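Motility-associated killing factor MakB (Vibrio cholerae serotype O1, PDB 6W1W) is one component of a three-component cytotoxin and structurally resembles alpha-pore-forming toxins, so it probably acts with its partner proteins on target-cell membranes. Local coordinates at residues A[81-86]-A[108-113]; A[194-199]-A[215-220]; A[198-203]-A[342-347]. All coordinates share one frame; numbering follows the deposited sequence.

In the fold
From the N terminus, the chain first reaches contact 1, where 81-86 of helix 69-90 meets 108-113 of helix 100-151 across 21 intervening residues, so two consecutive helices of the bundle run antiparallel; the disulfide Cys90-Cys106 also ties these helices. Contact 2 opens after contact 1 has closed and lies on the other side of the chain's centre, about 38 Å away between centres. It closes the hairpin of strands 193-203 and 209-220. Contact 3 starts from the same strand but spans a much longer, mostly helical loop, returning at strand 338-346; the hairpin's second strand lies within that loop. Contacts 2 and 3 share Thr198 and Ile199, making strand 193-203 an inner strand of the sheet.

Contact 1: A[81-86]-A[108-113]; sequences INYQTT and QLLQKT
Tyr83 meets Leu110 at about a right angle, its ring atom CE1 lying 3.8 Å from CD2 of the leucine. CG of Tyr83 is anti to the backbone N (chi1 -178°), and the end of the ring comes closer to segment 108-113 than its CB direction suggests. The same CD2 methyl of Leu110 also faces Thr86, whose OG1 is 4.0 Å from it; the two side chains pass one another running opposite ways. Thr113 supplies the second methyl of the contact. Its CG2 sits at the edge of the Tyr83 ring, near the ring plane and 4.1 Å from CD1, and touches ND2 of Asn82 at 4.0 Å. Both hydroxyls bond within their own helices: Thr113 OG1 donates to Leu109 O at 2.9 Å, and Thr86 OG1 gives a weak bond to Tyr83 O. The segment axes are antiparallel (172°) and 10.7 Å apart at closest approach; a disulfide, Cys90-Cys106, links the two helices nearby. Trp287 and Trp323, from helices 276-302 and 316-333, both meet the Tyr83 ring edge-to-face. No hydrogen bond joins the two segments, so their association rests on van der Waals packing of two methyl groups against a tyrosine and its neighbours, with the Thr113 hydroxyl bonded to its own helix and that of Thr86 only weakly so.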
# COMPACT_ATOMS: atom_id res chain seq x y z
N ILE A 81 13.70 12.87 -8.80
CA ILE A 81 13.91 13.26 -10.19
C ILE A 81 14.44 14.68 -10.28
O ILE A 81 15.44 14.95 -10.96
CB ILE A 81 12.61 13.09 -11.00
CG1 ILE A 81 12.24 11.61 -11.10
CG2 ILE A 81 12.76 13.69 -12.38
CD1 ILE A 81 10.96 11.35 -11.85
N ASN A 82 13.79 15.62 -9.59
CA ASN A 82 14.24 17.01 -9.61
C ASN A 82 15.62 17.16 -8.99
O ASN A 82 16.41 18.00 -9.45
CB ASN A 82 13.22 17.90 -8.89
CG ASN A 82 13.69 19.35 -8.77
OD1 ASN A 82 13.75 20.08 -9.77
ND2 ASN A 82 13.99 19.77 -7.55
N TYR A 83 15.94 16.37 -7.97
CA TYR A 83 17.23 16.53 -7.31
C TYR A 83 18.38 16.14 -8.23
O TYR A 83 19.43 16.78 -8.23
CB TYR A 83 17.29 15.72 -6.02
CG TYR A 83 18.60 15.90 -5.28
CD1 TYR A 83 18.86 17.06 -4.56
CD2 TYR A 83 19.58 14.92 -5.32
CE1 TYR A 83 20.06 17.23 -3.89
CE2 TYR A 83 20.78 15.09 -4.65
CZ TYR A 83 21.02 16.24 -3.94
OH TYR A 83 22.22 16.40 -3.28
N GLN A 84 18.20 15.08 -9.02
CA GLN A 84 19.22 14.71 -10.00
C GLN A 84 19.37 15.79 -11.07
O GLN A 84 20.46 15.98 -11.61
CB GLN A 84 18.89 13.36 -10.64
CG GLN A 84 19.91 12.88 -11.65
CD GLN A 84 19.61 13.34 -13.06
OE1 GLN A 84 18.45 13.54 -13.43
NE2 GLN A 84 20.66 13.51 -13.87
N THR A 85 18.28 16.50 -11.37
CA THR A 85 18.35 17.56 -12.38
C THR A 85 19.24 18.70 -11.93
O THR A 85 20.17 19.10 -12.64
CB THR A 85 16.94 18.06 -12.70
OG1 THR A 85 16.12 16.96 -13.11
CG2 THR A 85 16.98 19.10 -13.82
N THR A 86 18.99 19.24 -10.73
CA THR A 86 19.82 20.33 -10.22
C THR A 86 21.21 19.85 -9.82
O THR A 86 22.12 20.67 -9.69
CB THR A 86 19.15 21.01 -9.02
OG1 THR A 86 19.03 20.08 -7.94
CG2 THR A 86 17.77 21.53 -9.40
N GLN A 108 25.12 25.34 -1.98
CA GLN A 108 23.97 25.74 -1.18
C GLN A 108 22.67 25.74 -1.97
O GLN A 108 21.60 25.82 -1.37
CB GLN A 108 24.22 27.10 -0.51
CG GLN A 108 24.60 28.23 -1.45
CD GLN A 108 25.33 29.35 -0.73
OE1 GLN A 108 25.88 29.16 0.36
NE2 GLN A 108 25.35 30.53 -1.33
N LEU A 109 22.74 25.64 -3.30
CA LEU A 109 21.53 25.32 -4.06
C LEU A 109 21.09 23.89 -3.78
O LEU A 109 19.89 23.62 -3.63
CB LEU A 109 21.76 25.53 -5.56
CG LEU A 109 20.59 25.10 -6.46
CD1 LEU A 109 19.32 25.88 -6.12
CD2 LEU A 109 20.94 25.24 -7.93
N LEU A 110 22.04 22.96 -3.71
CA LEU A 110 21.71 21.60 -3.29
C LEU A 110 21.29 21.57 -1.83
O LEU A 110 20.35 20.85 -1.47
CB LEU A 110 22.91 20.67 -3.51
CG LEU A 110 23.36 20.45 -4.95
CD1 LEU A 110 24.69 19.73 -4.98
CD2 LEU A 110 22.31 19.67 -5.72
N GLN A 111 21.96 22.35 -0.99
CA GLN A 111 21.65 22.36 0.44
C GLN A 111 20.22 22.83 0.69
O GLN A 111 19.54 22.30 1.57
CB GLN A 111 22.65 23.25 1.17
CG GLN A 111 22.37 23.42 2.65
CD GLN A 111 23.10 24.60 3.23
OE1 GLN A 111 23.93 24.46 4.12
NE2 GLN A 111 22.79 25.79 2.72
N LYS A 112 19.75 23.82 -0.07
CA LYS A 112 18.36 24.24 0.06
C LYS A 112 17.43 23.13 -0.42
O LYS A 112 16.46 22.78 0.27
CB LYS A 112 18.12 25.53 -0.72
CG LYS A 112 16.74 26.14 -0.49
CD LYS A 112 16.53 27.41 -1.32
CE LYS A 112 16.30 27.10 -2.79
NZ LYS A 112 15.06 26.31 -3.01
N THR A 113 17.71 22.56 -1.59
CA THR A 113 16.85 21.51 -2.13
C THR A 113 16.88 20.28 -1.23
O THR A 113 15.83 19.65 -1.00
CB THR A 113 17.28 21.15 -3.55
OG1 THR A 113 17.42 22.35 -4.32
CG2 THR A 113 16.24 20.26 -4.22

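Contact 2: A[194-199]-A[215-220]; sequences QSMVTI and AGALFT. With EDO (1,2-ethanediol), chain C.
Ser195 and Leu218 form an antiparallel hydrogen-bonded pair: Ser195 N donates to Leu218 O at 3.1 Å, and Leu218 N returns a bond to Ser195 O at 2.8 Å. Farther along, Val197 N donates to Gly216 O almost straight, at 176°, whereas the return bond from Gly216 N to Val197 O is weak. CA-H...O contacts add to these, with Ala217 CA 3.4 Å from Ser195 O.

Side chains pack on both faces. In a polar contact, Gln194 runs alongside the Phe219 ring in the same direction, amide and ring planes 63° apart; its OE1 comes to the ring edge, 3.4 Å from CE2. The apolar contacts include Met196, which bends at chi2 and chi3, bringing SD to 4.0 Å from Ala217 CB and CE over Gly216. On the other face, Val197 CG2 packs 3.8 Å from Leu218 CB, and Ile229 of helix 225-230 touches both residues. A 1,2-ethanediol, probably from the crystallisation liquor, makes a weak bond from O1 to Ala217 O.

The two-way Ser195-Leu218 pair thus sets the hairpin's register, while side chains pack on both faces without adding a hydrogen bond between the strands.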
# COMPACT_ATOMS: atom_id res chain seq x y z
N GLN A 194 -2.07 -4.82 -12.23
CA GLN A 194 -2.98 -4.62 -11.11
C GLN A 194 -4.40 -4.89 -11.58
O GLN A 194 -4.91 -4.18 -12.46
CB GLN A 194 -2.84 -3.21 -10.55
CG GLN A 194 -3.86 -2.84 -9.48
CD GLN A 194 -3.54 -1.51 -8.82
OE1 GLN A 194 -2.38 -1.10 -8.77
NE2 GLN A 194 -4.57 -0.83 -8.33
N SER A 195 -5.04 -5.91 -11.01
CA SER A 195 -6.40 -6.28 -11.35
C SER A 195 -7.24 -6.33 -10.08
O SER A 195 -6.77 -6.80 -9.04
CB SER A 195 -6.45 -7.64 -12.06
OG SER A 195 -5.32 -7.84 -12.90
N MET A 196 -8.49 -5.87 -10.17
CA MET A 196 -9.37 -5.79 -9.02
C MET A 196 -10.14 -7.10 -8.88
O MET A 196 -10.86 -7.51 -9.79
CB MET A 196 -10.33 -4.61 -9.15
CG MET A 196 -9.66 -3.24 -9.09
SD MET A 196 -8.58 -3.02 -7.66
CE MET A 196 -9.73 -3.23 -6.30
N VAL A 197 -9.99 -7.75 -7.73
CA VAL A 197 -10.65 -9.02 -7.45
C VAL A 197 -11.79 -8.75 -6.49
O VAL A 197 -11.58 -8.57 -5.28
CB VAL A 197 -9.67 -10.06 -6.89
CG1 VAL A 197 -10.38 -11.38 -6.65
CG2 VAL A 197 -8.50 -10.23 -7.83
N THR A 198 -13.01 -8.73 -7.01
CA THR A 198 -14.21 -8.65 -6.19
C THR A 198 -14.57 -10.04 -5.69
O THR A 198 -14.74 -10.97 -6.49
CB THR A 198 -15.36 -8.05 -6.99
OG1 THR A 198 -14.94 -6.83 -7.60
CG2 THR A 198 -16.56 -7.80 -6.09
N ILE A 199 -14.69 -10.20 -4.38
CA ILE A 199 -15.25 -11.39 -3.76
C ILE A 199 -16.62 -11.02 -3.21
O ILE A 199 -16.74 -10.10 -2.39
CB ILE A 199 -14.35 -11.94 -2.64
CG1 ILE A 199 -12.90 -12.05 -3.10
CG2 ILE A 199 -14.86 -13.28 -2.14
CD1 ILE A 199 -11.95 -12.48 -2.00
N ALA A 215 -13.75 -5.63 -2.55
CA ALA A 215 -12.80 -5.85 -3.63
C ALA A 215 -11.39 -5.50 -3.18
O ALA A 215 -11.17 -4.89 -2.13
CB ALA A 215 -13.18 -5.03 -4.87
N GLY A 216 -10.42 -5.89 -4.00
CA GLY A 216 -9.02 -5.66 -3.69
C GLY A 216 -8.16 -5.99 -4.88
O GLY A 216 -8.56 -6.72 -5.79
N ALA A 217 -6.94 -5.44 -4.86
CA ALA A 217 -6.03 -5.56 -5.99
C ALA A 217 -5.17 -6.81 -5.86
O ALA A 217 -4.75 -7.19 -4.77
CB ALA A 217 -5.13 -4.33 -6.09
N LEU A 218 -4.92 -7.44 -7.01
CA LEU A 218 -4.02 -8.58 -7.12
C LEU A 218 -2.92 -8.21 -8.10
O LEU A 218 -3.20 -7.67 -9.18
CB LEU A 218 -4.78 -9.82 -7.59
CG LEU A 218 -4.01 -11.14 -7.73
CD1 LEU A 218 -3.61 -11.69 -6.38
CD2 LEU A 218 -4.84 -12.15 -8.51
N PHE A 219 -1.67 -8.47 -7.73
CA PHE A 219 -0.52 -8.11 -8.55
C PHE A 219 0.03 -9.36 -9.26
O PHE A 219 0.47 -10.31 -8.60
CB PHE A 219 0.57 -7.44 -7.71
CG PHE A 219 0.22 -6.05 -7.26
CD1 PHE A 219 0.68 -5.57 -6.04
CD2 PHE A 219 -0.56 -5.22 -8.05
CE1 PHE A 219 0.36 -4.29 -5.62
CE2 PHE A 219 -0.88 -3.94 -7.64
CZ PHE A 219 -0.42 -3.47 -6.42
N THR A 220 0.01 -9.35 -10.59
CA THR A 220 0.54 -10.44 -11.39
C THR A 220 1.66 -9.92 -12.29
O THR A 220 1.64 -8.77 -12.73
CB THR A 220 -0.56 -11.10 -12.25
OG1 THR A 220 -1.13 -10.12 -13.13
CG2 THR A 220 -1.66 -11.67 -11.36
C1 EDO C . -6.95 -10.18 -2.46
O1 EDO C . -5.67 -9.76 -2.95
C2 EDO C . -8.05 -9.51 -3.28
O2 EDO C . -9.32 -9.69 -2.64

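Contact 3: A[198-203]-A[342-347]; sequences TISYGV and PVLVNT
Ser200 and Thr347 meet through a carbonyl that takes two bonds. Ser200 O accepts from Thr347 N at 3.2 Å and from Thr347 OG1 at 3.3 Å, both donors reaching it from the same face of its plane. OG1 lies between the backbone N and the carbonyl carbon of its own residue (chi1 73°); amide and hydroxyl of one residue both reach Ser200 O. The same hydroxyl oxygen also rests against Tyr201, 3.5 Å from its CA.

The other hydrogen bonds across the pair are all between backbones. Thr198 O accepts from Val345 N at 2.6 Å, and its own amide gives a weak bond to Val343 O. Val345 O takes Ser200 N, with the donor tilted 35° from the carbonyl plane, and a CA-H...O contact from Ile199. Thus Thr198 and Ser200 each use N and O toward segment 342-347, the Thr198 N bond being weak, while Ile199 bonds to Phe214 on the opposite side.

Leu344 CD1 rests against Thr198 CG2 and Ser200 CB, 3.7 Å from the latter. Nearby, Asn346 OD1 is hydrogen-bonded to Asn349 ND2 in the turn that follows. On the face of Ile199 and Val345, Ile199 CG2 reaches Thr347 CG2 of the following loop at 3.9 Å, and helix 157-176 covers this pair through Ile174 and Leu170.

The alternation of bonded and skipped residues is that of parallel beta strands. Here the parallel pair joins the hairpin to the C-terminal strands, giving a small mixed sheet with strand order 209-220, 193-203, 338-346, 351-354 beside the long helices of a protein related in structure to alpha-pore-forming toxins.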
# COMPACT_ATOMS: atom_id res chain seq x y z
N THR A 198 -13.01 -8.73 -7.01
CA THR A 198 -14.21 -8.65 -6.19
C THR A 198 -14.57 -10.04 -5.69
O THR A 198 -14.74 -10.97 -6.49
CB THR A 198 -15.36 -8.05 -6.99
OG1 THR A 198 -14.94 -6.83 -7.60
CG2 THR A 198 -16.56 -7.80 -6.09
N ILE A 199 -14.69 -10.20 -4.38
CA ILE A 199 -15.25 -11.39 -3.76
C ILE A 199 -16.62 -11.02 -3.21
O ILE A 199 -16.74 -10.10 -2.39
CB ILE A 199 -14.35 -11.94 -2.64
CG1 ILE A 199 -12.90 -12.05 -3.10
CG2 ILE A 199 -14.86 -13.28 -2.14
CD1 ILE A 199 -11.95 -12.48 -2.00
N SER A 200 -17.65 -11.74 -3.65
CA SER A 200 -19.03 -11.39 -3.32
C SER A 200 -19.65 -12.51 -2.50
O SER A 200 -19.93 -13.59 -3.02
CB SER A 200 -19.85 -11.11 -4.58
OG SER A 200 -20.61 -12.24 -4.96
N TYR A 201 -19.87 -12.24 -1.22
CA TYR A 201 -20.47 -13.20 -0.31
C TYR A 201 -21.99 -13.02 -0.30
O TYR A 201 -22.53 -12.05 -0.83
CB TYR A 201 -19.90 -13.03 1.10
CG TYR A 201 -18.39 -13.07 1.15
CD1 TYR A 201 -17.63 -11.93 0.92
CD2 TYR A 201 -17.73 -14.26 1.42
CE1 TYR A 201 -16.24 -11.97 0.95
CE2 TYR A 201 -16.34 -14.31 1.46
CZ TYR A 201 -15.60 -13.17 1.22
OH TYR A 201 -14.22 -13.23 1.26
N GLY A 202 -22.67 -13.99 0.30
CA GLY A 202 -24.12 -13.99 0.39
C GLY A 202 -24.57 -14.92 1.49
O GLY A 202 -23.79 -15.70 2.04
N VAL A 203 -25.86 -14.83 1.81
CA VAL A 203 -26.47 -15.63 2.87
C VAL A 203 -27.59 -16.46 2.25
O VAL A 203 -28.43 -15.93 1.52
CB VAL A 203 -27.00 -14.74 4.02
CG1 VAL A 203 -27.69 -13.50 3.46
CG2 VAL A 203 -27.94 -15.53 4.92
N PRO A 342 -10.77 -7.12 -14.38
CA PRO A 342 -11.21 -7.54 -13.05
C PRO A 342 -11.88 -8.90 -13.09
O PRO A 342 -12.42 -9.32 -14.12
CB PRO A 342 -12.20 -6.45 -12.64
CG PRO A 342 -12.73 -5.95 -13.95
CD PRO A 342 -11.57 -6.00 -14.90
N VAL A 343 -11.86 -9.59 -11.96
CA VAL A 343 -12.44 -10.92 -11.83
C VAL A 343 -13.30 -10.95 -10.57
O VAL A 343 -12.87 -10.50 -9.51
CB VAL A 343 -11.35 -12.01 -11.79
CG1 VAL A 343 -9.98 -11.40 -11.53
CG2 VAL A 343 -11.68 -13.07 -10.75
N LEU A 344 -14.53 -11.46 -10.71
CA LEU A 344 -15.47 -11.58 -9.60
C LEU A 344 -15.49 -13.02 -9.10
O LEU A 344 -15.85 -13.93 -9.85
CB LEU A 344 -16.86 -11.13 -10.03
CG LEU A 344 -18.06 -11.57 -9.17
CD1 LEU A 344 -17.95 -11.06 -7.74
CD2 LEU A 344 -19.37 -11.12 -9.80
N VAL A 345 -15.12 -13.21 -7.84
CA VAL A 345 -15.17 -14.51 -7.18
C VAL A 345 -16.51 -14.58 -6.44
O VAL A 345 -16.63 -14.13 -5.30
CB VAL A 345 -13.99 -14.73 -6.23
CG1 VAL A 345 -14.01 -16.14 -5.67
CG2 VAL A 345 -12.68 -14.45 -6.94
N ASN A 346 -17.51 -15.17 -7.08
CA ASN A 346 -18.87 -15.25 -6.54
C ASN A 346 -19.00 -16.52 -5.70
O ASN A 346 -19.07 -17.62 -6.25
CB ASN A 346 -19.88 -15.22 -7.68
CG ASN A 346 -21.32 -15.11 -7.20
OD1 ASN A 346 -21.67 -15.53 -6.10
ND2 ASN A 346 -22.18 -14.53 -8.05
N THR A 347 -19.05 -16.37 -4.37
CA THR A 347 -19.03 -17.53 -3.48
C THR A 347 -20.40 -18.16 -3.27
O THR A 347 -20.47 -19.31 -2.82
CB THR A 347 -18.44 -17.16 -2.12
OG1 THR A 347 -19.37 -16.36 -1.38
CG2 THR A 347 -17.13 -16.40 -2.29